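Local coordinates for protein CRISPR-associated endonuclease Cas9 (Campylobacter jejuni subsp. jejuni serotype O:2, PDB 5X2H) that uses a guide RNA to recognise matching DNA of mobile genetic elements and, in its full-length form, cuts both strands, at residues Lys463-Val468 against Arg496-Tyr501. Sequence-based numbering, arbitrary orientation.
Sequences KEYRKV and RLVLNY. With nucleotides of chain B.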
loop_
_atom_site.group_PDB
_atom_site.type_symbol
_atom_site.label_atom_id
_atom_site.label_comp_id
_atom_site.label_asym_id
_atom_site.label_seq_id
_atom_site.Cartn_x
_atom_site.Cartn_y
_atom_site.Cartn_z
ATOM N N LYS A 463 -10.725 13.149 0.482
ATOM C CA LYS A 463 -10.236 14.243 -0.350
ATOM C C LYS A 463 -11.331 14.753 -1.280
ATOM O O LYS A 463 -11.578 15.963 -1.360
ATOM C CB LYS A 463 -9.014 13.777 -1.143
ATOM C CG LYS A 463 -8.646 14.654 -2.323
ATOM C CD LYS A 463 -8.912 13.932 -3.633
ATOM C CE LYS A 463 -8.077 14.505 -4.764
ATOM N NZ LYS A 463 -7.254 13.441 -5.400
ATOM N N GLU A 464 -12.007 13.840 -1.979
ATOM C CA GLU A 464 -13.077 14.246 -2.884
ATOM C C GLU A 464 -14.263 14.828 -2.130
ATOM O O GLU A 464 -14.971 15.689 -2.664
ATOM C CB GLU A 464 -13.519 13.060 -3.743
ATOM C CG GLU A 464 -12.491 12.625 -4.775
ATOM C CD GLU A 464 -12.267 13.667 -5.860
ATOM O OE1 GLU A 464 -11.126 13.772 -6.359
ATOM O OE2 GLU A 464 -13.229 14.384 -6.212
ATOM N N TYR A 465 -14.502 14.375 -0.896
ATOM C CA TYR A 465 -15.532 15.007 -0.082
ATOM C C TYR A 465 -15.173 16.454 0.224
ATOM O O TYR A 465 -16.022 17.346 0.119
ATOM C CB TYR A 465 -15.744 14.221 1.213
ATOM C CG TYR A 465 -16.454 15.006 2.294
ATOM C CD1 TYR A 465 -17.820 15.258 2.218
ATOM C CD2 TYR A 465 -15.759 15.493 3.395
ATOM C CE1 TYR A 465 -18.473 15.979 3.206
ATOM C CE2 TYR A 465 -16.401 16.214 4.388
ATOM C CZ TYR A 465 -17.758 16.452 4.291
ATOM O OH TYR A 465 -18.399 17.167 5.280
ATOM N N ARG A 466 -13.914 16.707 0.591
ATOM C CA ARG A 466 -13.491 18.068 0.897
ATOM C C ARG A 466 -13.572 18.963 -0.333
ATOM O O ARG A 466 -14.041 20.104 -0.248
ATOM C CB ARG A 466 -12.071 18.064 1.463
ATOM C CG ARG A 466 -11.425 19.438 1.483
ATOM C CD ARG A 466 -10.060 19.415 2.142
ATOM N NE ARG A 466 -9.461 20.747 2.165
ATOM C CZ ARG A 466 -8.646 21.214 1.225
ATOM N NH1 ARG A 466 -8.325 20.453 0.187
ATOM N NH2 ARG A 466 -8.150 22.439 1.323
ATOM N N LYS A 467 -13.123 18.460 -1.484
ATOM C CA LYS A 467 -13.131 19.266 -2.701
ATOM C C LYS A 467 -14.548 19.662 -3.090
ATOM O O LYS A 467 -14.804 20.824 -3.429
ATOM C CB LYS A 467 -12.451 18.502 -3.837
ATOM C CG LYS A 467 -12.502 19.214 -5.180
ATOM C CD LYS A 467 -11.780 18.422 -6.262
ATOM C CE LYS A 467 -10.306 18.255 -5.933
ATOM N NZ LYS A 467 -9.550 17.679 -7.074
ATOM N N VAL A 468 -15.487 18.715 -3.033
ATOM C CA VAL A 468 -16.869 19.016 -3.395
ATOM C C VAL A 468 -17.495 19.963 -2.380
ATOM O O VAL A 468 -18.197 20.912 -2.750
ATOM C CB VAL A 468 -17.678 17.713 -3.534
ATOM C CG1 VAL A 468 -19.156 18.021 -3.729
ATOM C CG2 VAL A 468 -17.155 16.890 -4.697
ATOM N N ARG A 496 -18.589 8.210 10.473
ATOM C CA ARG A 496 -18.289 8.823 11.761
ATOM C C ARG A 496 -16.992 9.619 11.706
ATOM O O ARG A 496 -16.855 10.634 12.399
ATOM C CB ARG A 496 -18.222 7.742 12.841
ATOM C CG ARG A 496 -17.940 8.257 14.240
ATOM C CD ARG A 496 -18.924 9.340 14.654
ATOM N NE ARG A 496 -20.311 8.889 14.590
ATOM C CZ ARG A 496 -21.342 9.586 15.058
ATOM N NH1 ARG A 496 -22.574 9.104 14.960
ATOM N NH2 ARG A 496 -21.140 10.764 15.633
ATOM N N LEU A 497 -16.041 9.188 10.873
ATOM C CA LEU A 497 -14.790 9.922 10.723
ATOM C C LEU A 497 -15.011 11.236 9.985
ATOM O O LEU A 497 -14.542 12.293 10.424
ATOM C CB LEU A 497 -13.765 9.060 9.987
ATOM C CG LEU A 497 -12.372 9.664 9.812
ATOM C CD1 LEU A 497 -11.725 9.923 11.167
ATOM C CD2 LEU A 497 -11.513 8.741 8.980
ATOM N N VAL A 498 -15.715 11.186 8.853
ATOM C CA VAL A 498 -15.993 12.401 8.093
ATOM C C VAL A 498 -16.815 13.375 8.927
ATOM O O VAL A 498 -16.617 14.595 8.862
ATOM C CB VAL A 498 -16.698 12.048 6.769
ATOM C CG1 VAL A 498 -17.200 13.301 6.078
ATOM C CG2 VAL A 498 -15.749 11.284 5.854
ATOM N N LEU A 499 -17.736 12.851 9.737
ATOM C CA LEU A 499 -18.580 13.707 10.564
ATOM C C LEU A 499 -17.762 14.421 11.635
ATOM O O LEU A 499 -17.878 15.641 11.805
ATOM C CB LEU A 499 -19.701 12.877 11.191
ATOM C CG LEU A 499 -20.678 13.581 12.135
ATOM C CD1 LEU A 499 -22.105 13.134 11.850
ATOM C CD2 LEU A 499 -20.319 13.311 13.591
ATOM N N ASN A 500 -16.934 13.676 12.375
ATOM C CA ASN A 500 -16.103 14.294 13.406
ATOM C C ASN A 500 -15.098 15.261 12.795
ATOM O O ASN A 500 -14.800 16.311 13.375
ATOM C CB ASN A 500 -15.378 13.220 14.217
ATOM C CG ASN A 500 -16.319 12.393 15.064
ATOM O OD1 ASN A 500 -17.255 12.917 15.670
ATOM N ND2 ASN A 500 -16.074 11.089 15.117
ATOM N N TYR A 501 -14.563 14.917 11.623
ATOM C CA TYR A 501 -13.628 15.793 10.927
ATOM C C TYR A 501 -14.310 17.074 10.455
ATOM O O TYR A 501 -13.674 18.132 10.408
ATOM C CB TYR A 501 -12.996 15.006 9.775
ATOM C CG TYR A 501 -12.390 15.773 8.616
ATOM C CD1 TYR A 501 -11.498 16.821 8.816
ATOM C CD2 TYR A 501 -12.659 15.387 7.308
ATOM C CE1 TYR A 501 -10.935 17.495 7.740
ATOM C CE2 TYR A 501 -12.101 16.046 6.234
ATOM C CZ TYR A 501 -11.239 17.096 6.451
ATOM O OH TYR A 501 -10.692 17.744 5.367
ATOM P P G B 1 -21.728 5.075 18.576
ATOM O OP1 G B 1 -23.047 5.148 17.898
ATOM O OP2 G B 1 -20.598 4.364 17.925
ATOM O "O5'" G B 1 -21.256 6.564 18.890
ATOM C "C5'" G B 1 -21.471 7.612 17.956
ATOM C "C4'" G B 1 -21.124 8.953 18.549
ATOM O "O4'" G B 1 -22.085 9.293 19.584
ATOM C "C3'" G B 1 -19.777 9.038 19.252
ATOM O "O3'" G B 1 -18.693 9.237 18.363
ATOM C "C2'" G B 1 -19.985 10.187 20.226
ATOM O "O2'" G B 1 -19.904 11.432 19.549
ATOM C "C1'" G B 1 -21.435 9.957 20.647
ATOM N N9 G B 1 -21.525 9.101 21.845
ATOM C C8 G B 1 -22.053 7.834 21.903
ATOM N N7 G B 1 -22.002 7.310 23.097
ATOM C C5 G B 1 -21.400 8.288 23.876
ATOM C C6 G B 1 -21.078 8.289 25.258
ATOM O O6 G B 1 -21.267 7.396 26.093
ATOM N N1 G B 1 -20.476 9.481 25.645
ATOM C C2 G B 1 -20.217 10.537 24.811
ATOM N N2 G B 1 -19.629 11.601 25.374
ATOM N N3 G B 1 -20.513 10.552 23.520
ATOM C C4 G B 1 -21.100 9.402 23.121
ATOM P P U B 74 -5.806 22.783 -1.310
ATOM O OP1 U B 74 -6.479 23.810 -0.475
ATOM O OP2 U B 74 -6.615 21.687 -1.899
ATOM O "O5'" U B 74 -5.035 23.516 -2.497
ATOM C "C5'" U B 74 -4.131 24.581 -2.239
ATOM C "C4'" U B 74 -3.260 24.876 -3.436
ATOM O "O4'" U B 74 -2.521 23.687 -3.812
ATOM C "C3'" U B 74 -3.986 25.283 -4.710
ATOM O "O3'" U B 74 -4.326 26.660 -4.720
ATOM C "C2'" U B 74 -2.994 24.904 -5.806
ATOM O "O2'" U B 74 -2.018 25.920 -5.976
ATOM C "C1'" U B 74 -2.312 23.669 -5.209
ATOM N N1 U B 74 -2.830 22.398 -5.765
ATOM C C2 U B 74 -2.299 21.970 -6.967
ATOM O O2 U B 74 -1.446 22.594 -7.571
ATOM N N3 U B 74 -2.804 20.784 -7.441
ATOM C C4 U B 74 -3.767 19.997 -6.843
ATOM O O4 U B 74 -4.123 18.952 -7.392
ATOM C C5 U B 74 -4.264 20.507 -5.600
ATOM C C6 U B 74 -3.791 21.659 -5.117
ATOM P P G B 72 -5.281 11.464 -2.811
ATOM O OP1 G B 72 -6.760 11.457 -2.696
ATOM O OP2 G B 72 -4.648 11.590 -4.144
ATOM O "O5'" G B 72 -4.698 12.649 -1.913
ATOM C "C5'" G B 72 -4.992 12.736 -0.527
ATOM C "C4'" G B 72 -4.119 13.755 0.167
ATOM O "O4'" G B 72 -2.717 13.412 -0.006
ATOM C "C3'" G B 72 -4.204 15.182 -0.351
ATOM O "O3'" G B 72 -5.340 15.884 0.114
ATOM C "C2'" G B 72 -2.885 15.775 0.117
ATOM O "O2'" G B 72 -2.931 16.061 1.507
ATOM C "C1'" G B 72 -1.942 14.591 -0.098
ATOM N N9 G B 72 -1.321 14.646 -1.434
ATOM C C8 G B 72 -1.519 13.782 -2.486
ATOM N N7 G B 72 -0.833 14.108 -3.547
ATOM C C5 G B 72 -0.147 15.257 -3.181
ATOM C C6 G B 72 0.756 16.071 -3.916
ATOM O O6 G B 72 1.150 15.934 -5.080
ATOM N N1 G B 72 1.218 17.142 -3.155
ATOM C C2 G B 72 0.864 17.400 -1.854
ATOM N N2 G B 72 1.417 18.486 -1.293
ATOM N N3 G B 72 0.023 16.651 -1.158
ATOM C C4 G B 72 -0.439 15.604 -1.877
#
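Tyr465 and Val498 meet because both leave their helices with the first torsion near 180°: CG of Tyr465 lies anti to its backbone N (chi1 162°), as does CG1 of Val498 (chi1 171°), and the two side chains come from opposite directions. CG1 of Val498 rests over one face of the tyrosine ring, displaced toward its rim, in a CH-pi contact 3.5 Å from CE2 of Tyr465 and 3.7 Å from the centroid. A short branched valine suits the place, offering a methyl to the flat ring, while the tyrosine carries its OH past it to bond with Thr502. The ring also meets Phe13 edge-to-face, and Ile15 of strand 10-15 touches both Tyr465 and Val498, so helices 456-476 and 493-505 pack together beside the central RuvC sheet. The side chain of Tyr465 lies about 10 Å from that of Asp14, and that of Val498 about 10 Å from that of Glu485, both predicted magnesium ligands.

Tyr501 reaches across about one turn along from Val498, its OH 3.7 Å from CD of Arg466, a van der Waals contact; the hydroxyl bonds instead to Pro442 O. Arg466 runs out extended, NE held by Leu441 O, and its NH1 bonds to OP2 of U74 of chain B at 3.0 Å and its NH2 to OP1 at 2.8 Å, both nearly straight. NH1 also forms a salt bridge to a second RNA phosphate. Lys463 adds two weak bonds to the phosphate of G72 of chain B.

The contact thus rests on van der Waals and CH-pi interactions, with no hydrogen bond between the two segments, whereas the cationic ends on helix 456-476 hold the RNA mainly through phosphates, probably making this grip largely independent of base identity.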